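Side-chain contacts in purine nucleosidase, (IunH-1) (Sulfolobus solfataricus, PDB 3T8J), which is a purine nucleosidase of the nucleoside hydrolase family, with an alpha/beta fold built round a mixed sheet and a bound sodium ion: residues A[14-19]-A[212-217]; A[20-25]-A[56-61]; A[143-148]-A[242-247]; A[196-201]-A[303-308]; A[223-228]-A[233-238]. All coordinates share one frame; numbering follows the deposited sequence.

Contact 1 of 5, residues A[14-19]-A[212-217]; sequences DVLSLY and ELYVSM. With NA (sodium ion), chain B.
Leu-16 pushes its forked end against the rim of the Tyr-214 ring, with CD2 lying near the ring plane 3.9 Å from CE1 of Tyr-214. The other prong takes part too, Leu-16 CD1 standing 4.0 Å from Tyr-214 CD1. Beside it in the sequence, Val-15 presents CG1 as a bump to the bend of Met-217, a turn beyond Tyr-214. The methionine curls at its last torsion (chi3 -57°), which brings both SD, 4.0 Å from Val-15 CG1, and the terminal CE against the same methyl. Val-15 CG1 also lies over one face of the Tyr-19 ring, towards its rim, while Leu-213 CD2 comes to the edge of this ring, 4.2 Å from Tyr-19 CE2. The two helices run nearly antiparallel (155°) with axes 11.7 Å apart. Trp-49 and Ala-50 of helix 40-53 and Leu-307 of helix 297-308 continue the apolar packing. Asp-14, on the same helix, binds the sodium ion through OD1 with Asp-9, Ile-121 and Ser-122. The tyrosine hydroxyls bond elsewhere, Tyr-19 OH to Ala-50 O and Tyr-214 OH to His-236 and His-234. The interface between the two segments therefore rests on van der Waals contact and on the fit of apolar shapes.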
# COMPACT_ATOMS: atom_id res chain seq x y z
N ASP A 14 -26.84 8.76 19.01
CA ASP A 14 -27.81 8.44 17.93
C ASP A 14 -29.24 8.63 18.46
O ASP A 14 -30.09 9.17 17.78
CB ASP A 14 -27.66 6.99 17.42
CG ASP A 14 -26.27 6.66 16.93
OD1 ASP A 14 -26.05 6.72 15.69
OD2 ASP A 14 -25.37 6.33 17.78
N VAL A 15 -29.50 8.08 19.65
CA VAL A 15 -30.80 8.28 20.30
C VAL A 15 -31.11 9.77 20.47
O VAL A 15 -32.21 10.24 20.10
CB VAL A 15 -30.88 7.56 21.67
CG1 VAL A 15 -32.23 7.92 22.40
CG2 VAL A 15 -30.77 6.05 21.44
N LEU A 16 -30.15 10.54 20.98
CA LEU A 16 -30.40 11.97 21.16
C LEU A 16 -30.61 12.71 19.83
O LEU A 16 -31.42 13.63 19.75
CB LEU A 16 -29.29 12.63 21.97
CG LEU A 16 -29.70 13.91 22.68
CD1 LEU A 16 -30.56 13.59 23.92
CD2 LEU A 16 -28.49 14.74 23.10
N SER A 17 -29.90 12.29 18.79
CA SER A 17 -30.07 12.89 17.45
C SER A 17 -31.49 12.61 16.87
O SER A 17 -32.13 13.53 16.31
CB SER A 17 -29.00 12.35 16.50
OG SER A 17 -27.71 12.82 16.87
N LEU A 18 -31.95 11.37 16.99
CA LEU A 18 -33.32 11.02 16.60
C LEU A 18 -34.29 11.95 17.32
O LEU A 18 -35.22 12.52 16.72
CB LEU A 18 -33.60 9.55 16.94
CG LEU A 18 -35.04 9.09 16.77
CD1 LEU A 18 -35.51 9.13 15.32
CD2 LEU A 18 -35.20 7.68 17.34
N TYR A 19 -34.11 12.08 18.64
CA TYR A 19 -35.00 12.92 19.44
C TYR A 19 -34.94 14.40 19.04
O TYR A 19 -35.96 15.08 19.05
CB TYR A 19 -34.76 12.72 20.93
CG TYR A 19 -35.17 11.37 21.49
CD1 TYR A 19 -35.88 10.43 20.75
CD2 TYR A 19 -34.89 11.06 22.80
CE1 TYR A 19 -36.28 9.21 21.30
CE2 TYR A 19 -35.29 9.84 23.36
CZ TYR A 19 -35.99 8.92 22.61
OH TYR A 19 -36.37 7.72 23.19
N GLU A 212 -33.31 13.16 33.01
CA GLU A 212 -32.90 11.94 33.72
C GLU A 212 -32.38 10.87 32.75
O GLU A 212 -31.40 10.18 33.03
CB GLU A 212 -34.05 11.40 34.59
CG GLU A 212 -34.33 12.27 35.83
CD GLU A 212 -35.71 12.01 36.47
OE1 GLU A 212 -36.56 11.30 35.88
OE2 GLU A 212 -35.95 12.53 37.58
N LEU A 213 -33.06 10.73 31.61
CA LEU A 213 -32.63 9.78 30.58
C LEU A 213 -31.26 10.16 30.01
O LEU A 213 -30.38 9.31 29.85
CB LEU A 213 -33.67 9.72 29.46
CG LEU A 213 -33.36 8.73 28.34
CD1 LEU A 213 -33.11 7.31 28.88
CD2 LEU A 213 -34.50 8.73 27.32
N TYR A 214 -31.06 11.45 29.73
CA TYR A 214 -29.77 11.94 29.23
C TYR A 214 -28.65 11.61 30.22
O TYR A 214 -27.63 11.06 29.82
CB TYR A 214 -29.86 13.45 29.00
CG TYR A 214 -28.60 14.17 28.52
CD1 TYR A 214 -28.48 14.61 27.20
CD2 TYR A 214 -27.56 14.46 29.39
CE1 TYR A 214 -27.36 15.31 26.77
CE2 TYR A 214 -26.44 15.15 28.98
CZ TYR A 214 -26.35 15.59 27.67
OH TYR A 214 -25.21 16.28 27.27
N VAL A 215 -28.86 11.90 31.50
CA VAL A 215 -27.83 11.60 32.51
C VAL A 215 -27.55 10.10 32.51
O VAL A 215 -26.37 9.69 32.48
CB VAL A 215 -28.24 12.12 33.90
CG1 VAL A 215 -27.27 11.61 35.00
CG2 VAL A 215 -28.30 13.64 33.88
N SER A 216 -28.59 9.28 32.51
CA SER A 216 -28.43 7.81 32.50
C SER A 216 -27.66 7.30 31.27
O SER A 216 -26.81 6.41 31.38
CB SER A 216 -29.80 7.14 32.57
OG SER A 216 -29.72 5.73 32.47
N MET A 217 -27.97 7.88 30.11
CA MET A 217 -27.39 7.42 28.84
C MET A 217 -25.95 7.85 28.63
O MET A 217 -25.24 7.19 27.89
CB MET A 217 -28.22 7.90 27.63
CG MET A 217 -29.60 7.25 27.50
SD MET A 217 -30.39 7.50 25.87
CE MET A 217 -30.40 9.30 25.79
NA NA B . -23.98 6.77 14.71
O HOH W 1 -22.94 7.21 16.77

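Contact 2 of 5, residues A[20-25]-A[56-61]; sequences LLLKNN and REIPVY
The carbonyl oxygen of Leu-20 receives two donors from Asn-24: the side-chain ND2, 2.8 Å from Leu-20 O at an N-H...O angle of 161°, and, weakly, the backbone N. The amide of Asn-24 lies almost in plane with this oxygen, which helps to set its rotation at the helix end. Across the contact, Leu-22 does the touching with a single methyl. Its CD2 lies 3.9 Å from Ile-58 CD1, the two side chains running antiparallel past one another, and 3.8 Å from Arg-56 NH1, obliquely to the guanidinium. Helix 12-23 closes here with a Schellman motif, in which Asn-25, at positive phi, is the C-prime residue: Ile-26 N bonds to Leu-21 O and Asn-25 N to Leu-22 O. Facing it is the loop that leads into strand 60-62, an outermost strand of the sheet within the chain. Arg-56 is bent at chi2 (-59°) and chi3, folding its guanidinium back so that Ile-58 CD1 sits 3.7 Å above the centre of one face. Leu-51 of helix 40-53 touches both Arg-56 and Ile-58, and Val-28 of strand 27-33 packs on Leu-22.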
# COMPACT_ATOMS: atom_id res chain seq x y z
N LEU A 20 -33.76 14.91 18.70
CA LEU A 20 -33.62 16.31 18.27
C LEU A 20 -34.48 16.54 17.03
O LEU A 20 -35.18 17.55 16.93
CB LEU A 20 -32.14 16.66 18.01
CG LEU A 20 -31.69 18.12 17.96
CD1 LEU A 20 -32.06 18.89 19.23
CD2 LEU A 20 -30.18 18.22 17.70
N LEU A 21 -34.43 15.59 16.08
CA LEU A 21 -35.25 15.74 14.86
C LEU A 21 -36.74 15.72 15.23
O LEU A 21 -37.52 16.59 14.81
CB LEU A 21 -34.95 14.65 13.82
CG LEU A 21 -33.58 14.63 13.15
CD1 LEU A 21 -33.44 13.35 12.30
CD2 LEU A 21 -33.36 15.88 12.29
N LEU A 22 -37.16 14.73 16.02
CA LEU A 22 -38.59 14.57 16.37
C LEU A 22 -39.16 15.69 17.24
O LEU A 22 -40.30 16.16 17.00
CB LEU A 22 -38.82 13.22 17.05
CG LEU A 22 -38.56 11.97 16.21
CD1 LEU A 22 -38.83 10.72 17.04
CD2 LEU A 22 -39.40 11.93 14.95
N LYS A 23 -38.40 16.12 18.24
CA LYS A 23 -38.78 17.20 19.13
C LYS A 23 -39.10 18.43 18.31
O LYS A 23 -40.05 19.16 18.63
CB LYS A 23 -37.61 17.55 20.06
CG LYS A 23 -37.78 18.87 20.82
CD LYS A 23 -38.75 18.68 21.92
CE LYS A 23 -39.05 19.98 22.72
NZ LYS A 23 -39.28 21.20 21.88
N ASN A 24 -38.30 18.64 17.27
CA ASN A 24 -38.38 19.83 16.41
C ASN A 24 -39.25 19.71 15.13
O ASN A 24 -39.14 20.53 14.22
CB ASN A 24 -36.98 20.32 16.09
CG ASN A 24 -36.29 20.95 17.31
OD1 ASN A 24 -36.65 22.06 17.74
ND2 ASN A 24 -35.34 20.22 17.91
N ASN A 25 -40.12 18.71 15.11
CA ASN A 25 -41.12 18.52 14.03
C ASN A 25 -40.51 18.35 12.62
O ASN A 25 -41.10 18.78 11.62
CB ASN A 25 -42.17 19.64 14.04
CG ASN A 25 -43.44 19.24 13.32
OD1 ASN A 25 -43.93 18.13 13.52
ND2 ASN A 25 -43.98 20.12 12.47
N ARG A 56 -43.81 6.72 18.76
CA ARG A 56 -43.73 6.65 17.29
C ARG A 56 -43.60 5.22 16.79
O ARG A 56 -43.14 4.33 17.53
CB ARG A 56 -42.57 7.50 16.79
CG ARG A 56 -42.68 8.99 17.12
CD ARG A 56 -43.96 9.65 16.54
NE ARG A 56 -44.18 9.31 15.12
CZ ARG A 56 -43.74 10.00 14.07
NH1 ARG A 56 -43.09 11.14 14.22
NH2 ARG A 56 -43.98 9.55 12.85
N GLU A 57 -44.05 5.01 15.55
CA GLU A 57 -44.02 3.70 14.91
C GLU A 57 -43.27 3.79 13.57
O GLU A 57 -43.56 3.07 12.61
CB GLU A 57 -45.45 3.18 14.72
CG GLU A 57 -46.15 3.00 16.05
CD GLU A 57 -47.58 2.50 15.96
OE1 GLU A 57 -48.01 1.97 14.90
OE2 GLU A 57 -48.30 2.67 16.97
N ILE A 58 -42.29 4.68 13.53
CA ILE A 58 -41.41 4.88 12.36
C ILE A 58 -40.71 3.55 12.05
O ILE A 58 -40.25 2.87 12.96
CB ILE A 58 -40.40 6.00 12.64
CG1 ILE A 58 -41.13 7.34 12.76
CG2 ILE A 58 -39.29 6.05 11.53
CD1 ILE A 58 -40.33 8.43 13.45
N PRO A 59 -40.65 3.14 10.78
CA PRO A 59 -40.02 1.85 10.52
C PRO A 59 -38.51 1.85 10.74
O PRO A 59 -37.82 2.83 10.40
CB PRO A 59 -40.34 1.58 9.06
CG PRO A 59 -40.53 2.96 8.46
CD PRO A 59 -41.16 3.76 9.54
N VAL A 60 -38.02 0.75 11.32
CA VAL A 60 -36.61 0.48 11.53
C VAL A 60 -36.17 -0.65 10.61
O VAL A 60 -36.70 -1.76 10.65
CB VAL A 60 -36.31 0.10 13.02
CG1 VAL A 60 -34.85 -0.24 13.21
CG2 VAL A 60 -36.77 1.27 13.93
N TYR A 61 -35.23 -0.33 9.70
CA TYR A 61 -34.72 -1.28 8.73
C TYR A 61 -33.30 -1.71 9.07
O TYR A 61 -32.34 -0.91 8.95
CB TYR A 61 -34.73 -0.64 7.32
CG TYR A 61 -36.09 -0.27 6.80
CD1 TYR A 61 -36.88 -1.21 6.16
CD2 TYR A 61 -36.59 1.04 6.90
CE1 TYR A 61 -38.11 -0.90 5.71
CE2 TYR A 61 -37.84 1.37 6.41
CZ TYR A 61 -38.61 0.39 5.82
OH TYR A 61 -39.88 0.68 5.34

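Contact 3 of 5, residues A[143-148]-A[242-247]; sequences KVWVMG and TAIAID
Strand 141-147 and the last turn of helix 237-246 come closest at Trp-145 and Ala-245, whose CA atoms are 6.8 Å apart. This short spacing suits a flat indole lying against a small residue. Ala-245 CB sits over the five-membered ring of Trp-145, 3.6 Å from its centroid and only 9° off the normal, a well-centred CH-pi contact. Ala-245 CA continues the contact over the six-membered ring, 4.0 Å from Trp-145 CH2, so the helix backbone itself is laid on the indole. At the far end of the ring Ile-244 contributes CG2, 4.2 Å from Trp-145 CZ3 and oblique to the ring. On the opposite face of the indole Lys-143 CG, two residues earlier on the same strand, lies 3.3 Å above the plane, toward the rim. With CG turned beside the backbone N (chi1 -57°) and chi2 near 97°, the indole stands broadside to the helix between aliphatic groups on its two faces. Its buried polar atom is satisfied as well: NE1 hydrogen-bonds to Glu-117 OE1, a further restraint on the ring. Trp-145 projects from a strand set between the parallel strands 116-120 and 182-185, with Leu-119 beside it, while Thr-242, Ala-243 and Ile-246 turn to Leu-20 of helix 12-23; helix 237-246 thus lies on the sheet beside helix 12-23.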
# COMPACT_ATOMS: atom_id res chain seq x y z
N LYS A 143 -29.59 16.04 0.20
CA LYS A 143 -28.49 16.41 1.07
C LYS A 143 -28.08 15.20 1.92
O LYS A 143 -28.94 14.47 2.37
CB LYS A 143 -28.94 17.55 1.99
CG LYS A 143 -27.87 18.18 2.79
CD LYS A 143 -26.93 19.01 1.91
CE LYS A 143 -25.79 19.49 2.73
NZ LYS A 143 -24.97 20.49 1.98
N VAL A 144 -26.76 15.03 2.07
CA VAL A 144 -26.18 14.05 3.03
C VAL A 144 -25.42 14.85 4.07
O VAL A 144 -24.48 15.59 3.75
CB VAL A 144 -25.28 13.04 2.33
CG1 VAL A 144 -24.78 11.99 3.32
CG2 VAL A 144 -26.06 12.37 1.18
N TRP A 145 -25.81 14.66 5.34
CA TRP A 145 -25.16 15.27 6.50
C TRP A 145 -24.32 14.20 7.18
O TRP A 145 -24.86 13.25 7.71
CB TRP A 145 -26.23 15.80 7.46
CG TRP A 145 -27.21 16.80 6.87
CD1 TRP A 145 -28.47 16.54 6.37
CD2 TRP A 145 -27.02 18.22 6.76
NE1 TRP A 145 -29.06 17.72 5.96
CE2 TRP A 145 -28.19 18.75 6.17
CE3 TRP A 145 -25.97 19.08 7.07
CZ2 TRP A 145 -28.32 20.11 5.92
CZ3 TRP A 145 -26.12 20.43 6.82
CH2 TRP A 145 -27.28 20.93 6.23
N VAL A 146 -23.01 14.33 7.08
CA VAL A 146 -22.07 13.30 7.52
C VAL A 146 -21.38 13.71 8.82
O VAL A 146 -20.76 14.78 8.88
CB VAL A 146 -20.99 13.04 6.45
CG1 VAL A 146 -19.92 12.05 6.97
CG2 VAL A 146 -21.60 12.49 5.16
N MET A 147 -21.50 12.88 9.85
CA MET A 147 -20.61 13.00 11.00
C MET A 147 -19.46 12.04 10.67
O MET A 147 -19.66 10.81 10.55
CB MET A 147 -21.26 12.57 12.32
CG MET A 147 -20.42 12.92 13.55
SD MET A 147 -19.01 11.78 13.76
CE MET A 147 -17.69 12.95 14.11
N GLY A 148 -18.26 12.59 10.46
CA GLY A 148 -17.14 11.73 10.14
C GLY A 148 -15.86 12.48 9.91
O GLY A 148 -15.89 13.66 9.61
N THR A 242 -26.55 16.89 13.79
CA THR A 242 -28.00 16.99 13.68
C THR A 242 -28.50 18.43 13.89
O THR A 242 -29.37 18.92 13.18
CB THR A 242 -28.68 16.03 14.70
OG1 THR A 242 -28.18 14.69 14.50
CG2 THR A 242 -30.20 16.01 14.53
N ALA A 243 -27.93 19.10 14.89
CA ALA A 243 -28.30 20.49 15.19
C ALA A 243 -27.99 21.39 14.00
O ALA A 243 -28.79 22.27 13.68
CB ALA A 243 -27.60 20.99 16.48
N ILE A 244 -26.84 21.18 13.36
CA ILE A 244 -26.47 21.96 12.17
C ILE A 244 -27.42 21.62 11.01
O ILE A 244 -27.83 22.51 10.24
CB ILE A 244 -25.00 21.70 11.78
CG1 ILE A 244 -24.05 22.32 12.81
CG2 ILE A 244 -24.68 22.24 10.38
CD1 ILE A 244 -22.63 21.78 12.68
N ALA A 245 -27.80 20.34 10.87
CA ALA A 245 -28.77 19.98 9.81
C ALA A 245 -30.09 20.72 10.00
O ALA A 245 -30.68 21.24 9.04
CB ALA A 245 -28.99 18.47 9.76
N ILE A 246 -30.54 20.84 11.24
CA ILE A 246 -31.78 21.57 11.56
C ILE A 246 -31.64 23.09 11.37
O ILE A 246 -32.52 23.73 10.76
CB ILE A 246 -32.22 21.26 13.03
CG1 ILE A 246 -32.62 19.80 13.17
CG2 ILE A 246 -33.36 22.18 13.47
CD1 ILE A 246 -32.65 19.26 14.65
N ASP A 247 -30.56 23.65 11.90
CA ASP A 247 -30.29 25.10 11.87
C ASP A 247 -28.84 25.34 11.45
O ASP A 247 -27.92 25.23 12.25
CB ASP A 247 -30.53 25.69 13.27
CG ASP A 247 -30.24 27.18 13.35
OD1 ASP A 247 -29.86 27.80 12.32
OD2 ASP A 247 -30.40 27.75 14.45

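Contact 4 of 5, residues A[196-201]-A[303-308]; sequences TDEEWN and KIYDLL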
# COMPACT_ATOMS: atom_id res chain seq x y z
N THR A 196 -19.37 20.77 29.53
CA THR A 196 -18.51 21.06 30.68
C THR A 196 -19.13 20.59 31.99
O THR A 196 -20.32 20.29 32.04
CB THR A 196 -18.25 22.58 30.81
OG1 THR A 196 -19.47 23.25 31.09
CG2 THR A 196 -17.61 23.15 29.55
N ASP A 197 -18.32 20.55 33.05
CA ASP A 197 -18.85 20.17 34.36
C ASP A 197 -20.01 21.09 34.78
O ASP A 197 -20.99 20.61 35.34
CB ASP A 197 -17.76 20.17 35.44
CG ASP A 197 -16.83 18.93 35.35
OD1 ASP A 197 -17.21 17.89 34.76
OD2 ASP A 197 -15.70 19.01 35.90
N GLU A 198 -19.90 22.39 34.50
CA GLU A 198 -20.97 23.37 34.80
C GLU A 198 -22.28 23.00 34.10
O GLU A 198 -23.36 22.99 34.70
CB GLU A 198 -20.53 24.79 34.39
CG GLU A 198 -21.64 25.89 34.46
CD GLU A 198 -22.22 26.27 33.07
OE1 GLU A 198 -21.43 26.76 32.22
OE2 GLU A 198 -23.45 26.11 32.84
N GLU A 199 -22.17 22.68 32.82
CA GLU A 199 -23.32 22.31 32.01
C GLU A 199 -23.93 20.98 32.46
O GLU A 199 -25.14 20.85 32.54
CB GLU A 199 -22.92 22.26 30.53
CG GLU A 199 -22.61 23.66 29.98
CD GLU A 199 -21.92 23.67 28.63
OE1 GLU A 199 -21.18 22.71 28.30
OE2 GLU A 199 -22.11 24.67 27.91
N TRP A 200 -23.08 20.01 32.75
CA TRP A 200 -23.51 18.70 33.24
C TRP A 200 -24.29 18.83 34.55
O TRP A 200 -25.35 18.23 34.69
CB TRP A 200 -22.28 17.81 33.41
CG TRP A 200 -22.48 16.42 33.95
CD1 TRP A 200 -22.06 15.96 35.17
CD2 TRP A 200 -23.09 15.31 33.29
NE1 TRP A 200 -22.38 14.63 35.30
CE2 TRP A 200 -23.02 14.21 34.17
CE3 TRP A 200 -23.71 15.13 32.05
CZ2 TRP A 200 -23.53 12.96 33.85
CZ3 TRP A 200 -24.22 13.88 31.74
CH2 TRP A 200 -24.12 12.82 32.64
N ASN A 201 -23.78 19.63 35.48
CA ASN A 201 -24.48 19.88 36.76
C ASN A 201 -25.86 20.53 36.55
O ASN A 201 -26.83 20.18 37.24
CB ASN A 201 -23.62 20.73 37.70
CG ASN A 201 -22.46 19.94 38.33
OD1 ASN A 201 -22.45 18.70 38.33
ND2 ASN A 201 -21.48 20.66 38.88
N LYS A 303 -30.30 24.37 21.94
CA LYS A 303 -31.09 23.29 21.34
C LYS A 303 -31.14 22.08 22.27
O LYS A 303 -32.17 21.42 22.38
CB LYS A 303 -30.53 22.82 19.98
CG LYS A 303 -30.72 23.74 18.79
CD LYS A 303 -32.20 23.93 18.41
CE LYS A 303 -32.34 24.68 17.07
NZ LYS A 303 -31.29 25.76 16.90
N ILE A 304 -30.03 21.79 22.94
CA ILE A 304 -30.00 20.66 23.88
C ILE A 304 -30.91 20.90 25.10
O ILE A 304 -31.73 20.05 25.46
CB ILE A 304 -28.54 20.36 24.33
CG1 ILE A 304 -27.67 19.89 23.14
CG2 ILE A 304 -28.51 19.36 25.48
CD1 ILE A 304 -28.12 18.61 22.50
N TYR A 305 -30.79 22.06 25.74
CA TYR A 305 -31.66 22.35 26.89
C TYR A 305 -33.16 22.32 26.52
O TYR A 305 -33.99 21.85 27.30
CB TYR A 305 -31.30 23.70 27.53
CG TYR A 305 -29.93 23.76 28.16
CD1 TYR A 305 -29.51 22.79 29.07
CD2 TYR A 305 -29.06 24.81 27.88
CE1 TYR A 305 -28.24 22.85 29.66
CE2 TYR A 305 -27.81 24.88 28.48
CZ TYR A 305 -27.41 23.90 29.37
OH TYR A 305 -26.17 23.97 29.96
N ASP A 306 -33.48 22.83 25.34
CA ASP A 306 -34.84 22.79 24.82
C ASP A 306 -35.36 21.34 24.69
O ASP A 306 -36.49 21.04 25.09
CB ASP A 306 -34.87 23.50 23.46
CG ASP A 306 -36.22 23.43 22.79
OD1 ASP A 306 -37.17 24.13 23.24
OD2 ASP A 306 -36.34 22.68 21.79
N LEU A 307 -34.52 20.46 24.15
CA LEU A 307 -34.86 19.05 24.04
C LEU A 307 -35.11 18.42 25.41
O LEU A 307 -36.06 17.66 25.59
CB LEU A 307 -33.73 18.29 23.31
CG LEU A 307 -33.88 16.79 23.17
CD1 LEU A 307 -35.11 16.43 22.34
CD2 LEU A 307 -32.65 16.15 22.54
N LEU A 308 -34.28 18.75 26.40
CA LEU A 308 -34.36 18.08 27.71
C LEU A 308 -35.57 18.53 28.53
O LEU A 308 -35.97 17.87 29.49
CB LEU A 308 -33.06 18.26 28.49
CG LEU A 308 -31.80 17.72 27.82
CD1 LEU A 308 -30.61 17.82 28.79
CD2 LEU A 308 -31.99 16.27 27.36
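A capping box opens helix 197-204, and the hydroxyl end of Tyr-305 rests on the side chain that completes it. Thr-196 is the N-cap: its OG1 accepts from Glu-199 N at 3.3 Å with a nearly straight N-H...O angle of 163°. In return Thr-196 N donates to Glu-199 OE1 at 2.9 Å, meeting the carboxylate oxygen on its anti side and somewhat out of its plane. A weak bond from Thr-196 OG1 and a salt bridge from Lys-297 fall on the same OE1, so several partners hold this oxygen, and the lysine probably stabilises its negative charge. Against this fixed side chain Tyr-305 brings its OH, 3.6 Å from Glu-199 CG and 3.7 Å from Glu-199 CB. The contact is with the aliphatic part of the glutamate; the two side chains cross at about a right angle, with carboxylate and ring planes 76° apart. Glu-198 lies at the exposed border, its OE2 4.5 Å from Tyr-305 OH. Tyr-305 also packs on Val-202, Ile-203 and Met-206, while farther along helix 297-308 Leu-307 turns to helix 12-23 and Leu-308 to helix 209-227.

Contact 5 of 5, residues A[223-228]-A[233-238]; sequences QYSSTV and GHPHPD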
# COMPACT_ATOMS: atom_id res chain seq x y z
N GLN A 223 -17.44 9.40 31.49
CA GLN A 223 -16.29 8.90 32.22
C GLN A 223 -15.17 8.46 31.28
O GLN A 223 -14.00 8.78 31.50
CB GLN A 223 -16.68 7.73 33.16
CG GLN A 223 -15.64 7.34 34.21
CD GLN A 223 -14.45 6.52 33.68
OE1 GLN A 223 -14.56 5.77 32.69
NE2 GLN A 223 -13.32 6.63 34.36
N TYR A 224 -15.53 7.74 30.21
CA TYR A 224 -14.53 7.22 29.30
C TYR A 224 -13.89 8.37 28.53
O TYR A 224 -12.67 8.43 28.36
CB TYR A 224 -15.15 6.23 28.31
CG TYR A 224 -14.15 5.64 27.36
CD1 TYR A 224 -13.51 4.45 27.64
CD2 TYR A 224 -13.84 6.29 26.17
CE1 TYR A 224 -12.58 3.91 26.79
CE2 TYR A 224 -12.90 5.77 25.31
CZ TYR A 224 -12.28 4.58 25.61
OH TYR A 224 -11.35 4.04 24.75
N SER A 225 -14.74 9.27 28.03
CA SER A 225 -14.23 10.38 27.21
C SER A 225 -13.22 11.25 27.97
O SER A 225 -12.21 11.70 27.42
CB SER A 225 -15.38 11.24 26.71
OG SER A 225 -16.20 10.51 25.80
N SER A 226 -13.50 11.46 29.26
CA SER A 226 -12.62 12.26 30.09
C SER A 226 -11.32 11.55 30.47
O SER A 226 -10.25 12.16 30.48
CB SER A 226 -13.37 12.71 31.36
OG SER A 226 -14.40 13.65 31.05
N THR A 227 -11.41 10.26 30.76
CA THR A 227 -10.25 9.51 31.23
C THR A 227 -9.29 9.05 30.12
O THR A 227 -8.07 8.99 30.34
CB THR A 227 -10.70 8.28 32.05
OG1 THR A 227 -11.45 7.39 31.23
CG2 THR A 227 -11.55 8.74 33.23
N VAL A 228 -9.83 8.69 28.96
CA VAL A 228 -9.02 8.13 27.87
C VAL A 228 -8.68 9.16 26.83
O VAL A 228 -7.51 9.38 26.50
CB VAL A 228 -9.74 6.94 27.20
CG1 VAL A 228 -8.95 6.40 26.02
CG2 VAL A 228 -9.98 5.85 28.22
N GLY A 233 -15.04 16.76 29.68
CA GLY A 233 -16.46 16.44 29.76
C GLY A 233 -16.78 15.32 28.78
O GLY A 233 -16.10 14.28 28.76
N HIS A 234 -17.83 15.49 27.99
CA HIS A 234 -18.15 14.54 26.93
C HIS A 234 -18.52 15.30 25.67
O HIS A 234 -19.00 16.44 25.73
CB HIS A 234 -19.24 13.54 27.31
CG HIS A 234 -20.60 14.12 27.47
ND1 HIS A 234 -21.12 14.49 28.69
CD2 HIS A 234 -21.58 14.33 26.56
CE1 HIS A 234 -22.36 14.94 28.52
NE2 HIS A 234 -22.66 14.86 27.24
N PRO A 235 -18.26 14.68 24.52
CA PRO A 235 -18.60 15.33 23.26
C PRO A 235 -19.98 14.92 22.73
O PRO A 235 -20.57 13.95 23.19
CB PRO A 235 -17.51 14.83 22.34
CG PRO A 235 -17.29 13.43 22.78
CD PRO A 235 -17.47 13.45 24.29
N HIS A 236 -20.47 15.67 21.73
CA HIS A 236 -21.75 15.42 21.06
C HIS A 236 -21.54 15.37 19.54
O HIS A 236 -22.04 16.23 18.80
CB HIS A 236 -22.75 16.54 21.42
CG HIS A 236 -23.56 16.29 22.66
ND1 HIS A 236 -24.35 15.17 22.82
CD2 HIS A 236 -23.78 17.07 23.75
CE1 HIS A 236 -24.99 15.25 23.98
NE2 HIS A 236 -24.66 16.39 24.56
N PRO A 237 -20.80 14.37 19.05
CA PRO A 237 -20.50 14.33 17.62
C PRO A 237 -21.75 14.30 16.75
O PRO A 237 -21.87 15.08 15.77
CB PRO A 237 -19.65 13.05 17.46
CG PRO A 237 -20.00 12.21 18.63
CD PRO A 237 -20.28 13.18 19.76
N ASP A 238 -22.68 13.41 17.05
CA ASP A 238 -23.89 13.25 16.24
C ASP A 238 -24.92 14.34 16.50
O ASP A 238 -25.55 14.84 15.57
CB ASP A 238 -24.49 11.85 16.49
CG ASP A 238 -23.48 10.76 16.29
OD1 ASP A 238 -22.58 10.89 15.42
OD2 ASP A 238 -23.54 9.74 17.02
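Ser-225 and Pro-235 form the close, buried part of this contact, with Ser-225 OG 3.5 Å from Pro-235 CD. Ser-225 CB meets the backbone of the other segment, 3.7 Å from Gly-233 O. The serine hydroxyl lies beside its own backbone N (chi1 -66°), from where it bonds back to Tyr-221 O one helical turn earlier; against Pro-235 it therefore acts as a small filler rather than a polar partner. Trp-187 and Ile-190 of helix 187-190 also pack on the proline. The Ser-226 side is looser and partly open to solvent. Its OG is 2.9 Å from Gly-233 O, but Ile-231 O is also within reach of the single proton, so the choice between the two is not settled. Gly-233 turns the chain here with backbone angles (phi 123°, psi -132°) open to glycine. Next to Ser-226, Thr-227 is exposed and turns its OG1 back to Gln-223 O at 2.9 Å; Thr-227 N reaches the same oxygen from the opposite face of its plane. Nearby, Tyr-224 OH bonds to Asp-280 of the second subunit. Together the two segments make a connection between two successive helices: helix 209-227 ends, the chain doubles back along its last turns through Gly-233 and Pro-235, and helix 237-246 starts with His-236 as its N-cap.

How the contacts relate
Contacts 1, 3 and 5 are buried, whereas contacts 2 and 4 are partly exposed and bring charged side chains to their borders. Contacts 1 and 2 share helix 12-23: contact 1 packs its first half by apolar groups, and contact 2 its C-terminal end, where an arginine joins in. Contact 3, closest to the centre of the chain, sets the face of a tryptophan ring from a central strand against helix 237-246, whose start belongs to contact 5. Contact 5 relies instead on small residues and backbone. Packing of Leu-16 on Leu-307 and of Tyr-214 on Trp-200 joins contacts 1 and 4, and Lys-23 ties contact 2 to contact 4 by a salt bridge with Asp-306.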